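Local atomic coordinates of putative mandelate racemase/muconate lactonizing enzyme (Bordetella bronchiseptica, PDB entry 3DDM), a protein that is of unassigned function but belongs to the mandelate racemase and muconate lactonizing enzyme family of the enolase superfamily. Residues E56-F61 with Q279-K284; E67-L72 with P110-Q115. The protein carries 1 engineered substitution. One frame throughout, in Å; residues are numbered along the deposited sequence.

How the contacts relate
Contact 1 joins the loop after strand 52-56, in the N-terminal domain, to the loop between strand 275-278 and helix 287-300 of the barrel domain. Contact 2 lies wholly in the N-terminal domain, between helices 65-81 and 110-131. Along the chain the order is 56-61, 67-72, 110-115, 279-284, so both partners of contact 2 fall between those of contact 1. The centres are about 11 Å apart and the contacts touch: Trp58 and Lys284 both lie against Gln115, and Val57 CG1 is 3.2 Å from Gln115 O. The helix pair is thus continuous with the domain interface, and both contacts also reach the second subunit.

Contact 1. Residues E56-F61 with Q279-K284; sequences EVWCNF and QPDLAK
A single backbone hydrogen bond joins the two loops, from Trp58 N to Ala283 O (3.2 Å). Beside it Ala283 CB packs against Glu56 O; a side chain this small lets the two backbones come close. The Trp58 indole carries most of the contact. Its CG is anti to the backbone N (chi1 -177°), beside the carbonyl carbon, and there Lys284 CG sits 3.4 Å from Trp58 CG. The methylene chain of Lys284 runs extended over one face of the indole. Lys284 CE is 3.5 Å from the centroid of the Trp58 six-membered ring, a CH-pi contact almost on the ring normal. Lys284 NZ adds a cation-pi interaction, 4.4 Å from the centroid of that Trp58 ring. Lysine suits this place because its chain is apolar enough to cover an indole while its tip remains polar; that tip forms a salt bridge with Glu258 and a hydrogen bond with Gln106 O of the second subunit. On the opposite face lies the backbone N of Asn60. Asp281 meets the indole with its carboxylate plane turned 81° from the ring, Asp281 OD2 being 3.7 Å from Trp58 CD1, while Asp281 OD1 accepts from Ala283 N in an Asx turn that shapes the loop. As in other enolase-superfamily members, a loop of the N-terminal capping domain closes over the C-terminal ends of the barrel strands, here at strand 275-278.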
loop_
_atom_site.group_PDB
_atom_site.type_symbol
_atom_site.label_atom_id
_atom_site.label_comp_id
_atom_site.label_asym_id
_atom_site.label_seq_id
_atom_site.Cartn_x
_atom_site.Cartn_y
_atom_site.Cartn_z
ATOM N N GLU A 56 -1.328 -3.099 19.062
ATOM C CA GLU A 56 -1.329 -4.127 18.027
ATOM C C GLU A 56 -1.451 -3.478 16.651
ATOM O O GLU A 56 -2.156 -2.489 16.483
ATOM C CB GLU A 56 -2.496 -5.109 18.232
ATOM C CG GLU A 56 -2.370 -6.359 17.369
ATOM C CD GLU A 56 -3.357 -7.472 17.731
ATOM O OE1 GLU A 56 -3.591 -7.712 18.936
ATOM O OE2 GLU A 56 -3.882 -8.125 16.799
ATOM N N VAL A 57 -0.747 -4.019 15.669
ATOM C CA VAL A 57 -0.832 -3.483 14.321
ATOM C C VAL A 57 -1.546 -4.509 13.458
ATOM O O VAL A 57 -1.078 -5.637 13.317
ATOM C CB VAL A 57 0.558 -3.210 13.713
ATOM C CG1 VAL A 57 0.401 -2.712 12.283
ATOM C CG2 VAL A 57 1.304 -2.188 14.551
ATOM N N TRP A 58 -2.688 -4.118 12.900
ATOM C CA TRP A 58 -3.469 -4.998 12.040
ATOM C C TRP A 58 -2.548 -5.650 11.013
ATOM O O TRP A 58 -1.673 -4.985 10.431
ATOM C CB TRP A 58 -4.540 -4.197 11.308
ATOM C CG TRP A 58 -5.440 -5.046 10.461
ATOM C CD1 TRP A 58 -6.567 -5.708 10.869
ATOM C CD2 TRP A 58 -5.267 -5.364 9.074
ATOM N NE1 TRP A 58 -7.103 -6.420 9.823
ATOM C CE2 TRP A 58 -6.327 -6.227 8.708
ATOM C CE3 TRP A 58 -4.317 -5.008 8.106
ATOM C CZ2 TRP A 58 -6.466 -6.737 7.411
ATOM C CZ3 TRP A 58 -4.452 -5.517 6.820
ATOM C CH2 TRP A 58 -5.522 -6.372 6.484
ATOM N N CYS A 59 -2.735 -6.944 10.775
ATOM C CA CYS A 59 -1.888 -7.613 9.800
ATOM C C CYS A 59 -2.452 -8.926 9.286
ATOM O O CYS A 59 -1.695 -9.832 8.942
ATOM C CB CYS A 59 -0.495 -7.858 10.394
ATOM S SG CYS A 59 -0.428 -9.187 11.625
ATOM N N ASN A 60 -3.768 -9.046 9.214
ATOM C CA ASN A 60 -4.326 -10.307 8.737
ATOM C C ASN A 60 -3.950 -10.608 7.296
ATOM O O ASN A 60 -3.590 -11.733 6.979
ATOM C CB ASN A 60 -5.847 -10.332 8.909
ATOM C CG ASN A 60 -6.258 -10.543 10.355
ATOM O OD1 ASN A 60 -5.801 -11.482 11.009
ATOM N ND2 ASN A 60 -7.121 -9.669 10.860
ATOM N N PHE A 61 -4.018 -9.604 6.430
ATOM C CA PHE A 61 -3.666 -9.791 5.030
ATOM C C PHE A 61 -2.638 -8.757 4.578
ATOM O O PHE A 61 -2.603 -7.639 5.095
ATOM C CB PHE A 61 -4.908 -9.687 4.134
ATOM C CG PHE A 61 -6.040 -10.578 4.549
ATOM C CD1 PHE A 61 -7.093 -10.077 5.316
ATOM C CD2 PHE A 61 -6.057 -11.922 4.181
ATOM C CE1 PHE A 61 -8.153 -10.904 5.714
ATOM C CE2 PHE A 61 -7.111 -12.762 4.573
ATOM C CZ PHE A 61 -8.161 -12.250 5.341
ATOM N N GLN A 279 -17.992 0.836 11.032
ATOM C CA GLN A 279 -17.090 -0.069 11.730
ATOM C C GLN A 279 -15.597 0.228 11.585
ATOM O O GLN A 279 -14.856 -0.550 10.983
ATOM C CB GLN A 279 -17.359 -1.494 11.238
ATOM C CG GLN A 279 -18.837 -1.856 11.159
ATOM C CD GLN A 279 -19.090 -3.085 10.291
ATOM O OE1 GLN A 279 -18.818 -3.075 9.089
ATOM N NE2 GLN A 279 -19.612 -4.151 10.900
ATOM N N PRO A 280 -15.131 1.359 12.123
ATOM C CA PRO A 280 -13.693 1.607 11.975
ATOM C C PRO A 280 -12.849 0.610 12.794
ATOM O O PRO A 280 -13.154 0.331 13.964
ATOM C CB PRO A 280 -13.539 3.049 12.458
ATOM C CG PRO A 280 -14.706 3.234 13.413
ATOM C CD PRO A 280 -15.825 2.529 12.690
ATOM N N ASP A 281 -11.801 0.068 12.167
ATOM C CA ASP A 281 -10.898 -0.889 12.816
ATOM C C ASP A 281 -9.753 -0.086 13.432
ATOM O O ASP A 281 -8.774 0.233 12.760
ATOM C CB ASP A 281 -10.342 -1.872 11.783
ATOM C CG ASP A 281 -9.641 -3.047 12.417
ATOM O OD1 ASP A 281 -8.976 -2.853 13.455
ATOM O OD2 ASP A 281 -9.744 -4.165 11.870
ATOM N N LEU A 282 -9.870 0.227 14.719
ATOM C CA LEU A 282 -8.866 1.047 15.382
ATOM C C LEU A 282 -7.427 0.546 15.268
ATOM O O LEU A 282 -6.497 1.328 15.433
ATOM C CB LEU A 282 -9.270 1.301 16.843
ATOM C CG LEU A 282 -8.488 0.689 17.993
ATOM C CD1 LEU A 282 -8.976 1.284 19.286
ATOM C CD2 LEU A 282 -8.666 -0.809 17.993
ATOM N N ALA A 283 -7.239 -0.736 14.960
ATOM C CA ALA A 283 -5.879 -1.278 14.794
ATOM C C ALA A 283 -5.419 -1.155 13.327
ATOM O O ALA A 283 -4.240 -1.337 13.007
ATOM C CB ALA A 283 -5.822 -2.731 15.236
ATOM N N LYS A 284 -6.362 -0.840 12.444
ATOM C CA LYS A 284 -6.058 -0.684 11.032
ATOM C C LYS A 284 -5.778 0.785 10.746
ATOM O O LYS A 284 -4.845 1.111 10.009
ATOM C CB LYS A 284 -7.231 -1.168 10.187
ATOM C CG LYS A 284 -6.858 -2.209 9.147
ATOM C CD LYS A 284 -8.086 -2.711 8.398
ATOM C CE LYS A 284 -7.694 -3.376 7.103
ATOM N NZ LYS A 284 -8.865 -3.603 6.216
#

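Contact 2. Residues E67-L72 with P110-Q115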
loop_
_atom_site.group_PDB
_atom_site.type_symbol
_atom_site.label_atom_id
_atom_site.label_comp_id
_atom_site.label_asym_id
_atom_site.label_seq_id
_atom_site.Cartn_x
_atom_site.Cartn_y
_atom_site.Cartn_z
ATOM N N GLU A 67 5.718 -9.214 8.953
ATOM C CA GLU A 67 7.109 -8.803 9.126
ATOM C C GLU A 67 7.352 -7.380 8.603
ATOM O O GLU A 67 8.000 -6.555 9.257
ATOM C CB GLU A 67 8.040 -9.783 8.401
ATOM C CG GLU A 67 8.181 -11.177 9.041
ATOM C CD GLU A 67 6.933 -12.049 8.930
ATOM O OE1 GLU A 67 6.060 -11.737 8.085
ATOM O OE2 GLU A 67 6.831 -13.059 9.675
ATOM N N HIS A 68 6.827 -7.096 7.418
ATOM C CA HIS A 68 6.999 -5.783 6.820
ATOM C C HIS A 68 6.474 -4.686 7.747
ATOM O O HIS A 68 7.095 -3.632 7.910
ATOM C CB HIS A 68 6.261 -5.721 5.478
ATOM C CG HIS A 68 6.405 -4.410 4.775
ATOM N ND1 HIS A 68 7.632 -3.894 4.410
ATOM C CD2 HIS A 68 5.483 -3.493 4.400
ATOM C CE1 HIS A 68 7.458 -2.713 3.843
ATOM N NE2 HIS A 68 6.164 -2.447 3.825
ATOM N N ARG A 69 5.320 -4.942 8.354
ATOM C CA ARG A 69 4.700 -3.974 9.237
ATOM C C ARG A 69 5.516 -3.737 10.493
ATOM O O ARG A 69 5.634 -2.604 10.956
ATOM C CB ARG A 69 3.284 -4.428 9.561
ATOM C CG ARG A 69 2.370 -4.300 8.352
ATOM C CD ARG A 69 1.072 -5.077 8.504
ATOM N NE ARG A 69 0.107 -4.658 7.496
ATOM C CZ ARG A 69 0.284 -4.792 6.188
ATOM N NH1 ARG A 69 1.394 -5.345 5.710
ATOM N NH2 ARG A 69 -0.644 -4.351 5.351
ATOM N N ALA A 70 6.094 -4.802 11.037
ATOM C CA ALA A 70 6.927 -4.671 12.222
ATOM C C ALA A 70 8.175 -3.886 11.826
ATOM O O ALA A 70 8.640 -3.043 12.583
ATOM C CB ALA A 70 7.301 -6.039 12.757
ATOM N N ARG A 71 8.706 -4.147 10.632
ATOM C CA ARG A 71 9.884 -3.420 10.165
ATOM C C ARG A 71 9.559 -1.938 10.044
ATOM O O ARG A 71 10.349 -1.088 10.458
ATOM C CB ARG A 71 10.367 -3.938 8.807
ATOM C CG ARG A 71 11.103 -5.268 8.854
ATOM C CD ARG A 71 12.328 -5.204 9.779
ATOM N NE ARG A 71 13.512 -4.565 9.182
ATOM C CZ ARG A 71 14.585 -4.170 9.875
ATOM N NH1 ARG A 71 14.634 -4.335 11.197
ATOM N NH2 ARG A 71 15.616 -3.618 9.245
ATOM N N LEU A 72 8.398 -1.624 9.473
ATOM C CA LEU A 72 7.992 -0.229 9.321
ATOM C C LEU A 72 8.000 0.490 10.660
ATOM O O LEU A 72 8.472 1.630 10.759
ATOM C CB LEU A 72 6.590 -0.126 8.711
ATOM C CG LEU A 72 6.492 -0.301 7.192
ATOM C CD1 LEU A 72 5.050 -0.117 6.756
ATOM C CD2 LEU A 72 7.392 0.705 6.495
ATOM N N PRO A 110 -0.223 3.208 1.770
ATOM C CA PRO A 110 -1.002 3.977 2.740
ATOM C C PRO A 110 -1.529 3.057 3.836
ATOM O O PRO A 110 -1.764 3.492 4.970
ATOM C CB PRO A 110 -2.123 4.560 1.891
ATOM C CG PRO A 110 -2.354 3.481 0.872
ATOM C CD PRO A 110 -0.943 3.096 0.486
ATOM N N GLY A 111 -1.703 1.784 3.480
ATOM C CA GLY A 111 -2.202 0.782 4.411
ATOM C C GLY A 111 -1.193 0.348 5.463
ATOM O O GLY A 111 -1.420 0.552 6.654
ATOM N N PRO A 112 -0.074 -0.272 5.061
ATOM C CA PRO A 112 0.936 -0.711 6.028
ATOM C C PRO A 112 1.299 0.404 7.008
ATOM O O PRO A 112 1.357 0.187 8.224
ATOM C CB PRO A 112 2.109 -1.099 5.137
ATOM C CG PRO A 112 1.420 -1.647 3.937
ATOM C CD PRO A 112 0.320 -0.643 3.690
ATOM N N LEU A 113 1.539 1.599 6.478
ATOM C CA LEU A 113 1.886 2.743 7.313
ATOM C C LEU A 113 0.757 3.139 8.265
ATOM O O LEU A 113 1.003 3.389 9.442
ATOM C CB LEU A 113 2.258 3.935 6.435
ATOM C CG LEU A 113 3.624 3.888 5.757
ATOM C CD1 LEU A 113 3.639 4.886 4.606
ATOM C CD2 LEU A 113 4.721 4.185 6.775
ATOM N N ALA A 114 -0.474 3.211 7.770
ATOM C CA ALA A 114 -1.590 3.578 8.640
ATOM C C ALA A 114 -1.719 2.572 9.779
ATOM O O ALA A 114 -1.918 2.942 10.946
ATOM C CB ALA A 114 -2.874 3.625 7.858
ATOM N N GLN A 115 -1.599 1.298 9.420
ATOM C CA GLN A 115 -1.705 0.200 10.359
ATOM C C GLN A 115 -0.616 0.276 11.430
ATOM O O GLN A 115 -0.893 0.169 12.639
ATOM C CB GLN A 115 -1.642 -1.121 9.588
ATOM C CG GLN A 115 -2.960 -1.480 8.895
ATOM C CD GLN A 115 -2.790 -1.985 7.463
ATOM O OE1 GLN A 115 -1.942 -2.831 7.176
ATOM N NE2 GLN A 115 -3.615 -1.476 6.564
#
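Arg69 lays one face of its guanidinium over the ring of Pro112, with Arg69 NH2 3.7 Å from Pro112 CG, while the edge of the same group turns to Gln115. The Arg69 chain is extended from CG to NE, chi3 (166°) carrying NE out to Gln115. There two nitrogens grip one atom side-on: Gln115 OE1 accepts from Arg69 NE at 2.8 Å and from Arg69 NH2 at 2.7 Å. Both donors lie in the plane of the amide carbonyl, and the guanidinium and amide planes are only 18° apart, nearly coplanar. Arginine fits because its flat cation offers a face to an apolar ring and N-H groups at its edge. NH1 is held by Gly65 O, and NH2 also forms a salt bridge with Glu109 of the second subunit, which should partly offset the buried charge. Helices 65-81 and 110-131 belong to the N-terminal domain, where helices pack beside a three-stranded antiparallel sheet; the short segments cross at -60° with their axes 9.4 Å apart. Proline is tolerated at 112 because the first turn of a helix needs no amide hydrogen there. On the same proline, Pro112 CB takes Leu72 CD1 at 3.5 Å. Leu72 CD1 also nears Leu113 CD2, although the CB of Leu113 points away from residues 67-72. His68 CD2 is 4.2 Å from Pro112 CB. His68 NE2 hydrogen-bonds Glu109 of its own chain, whereas its ring stacks on His68 of the second subunit.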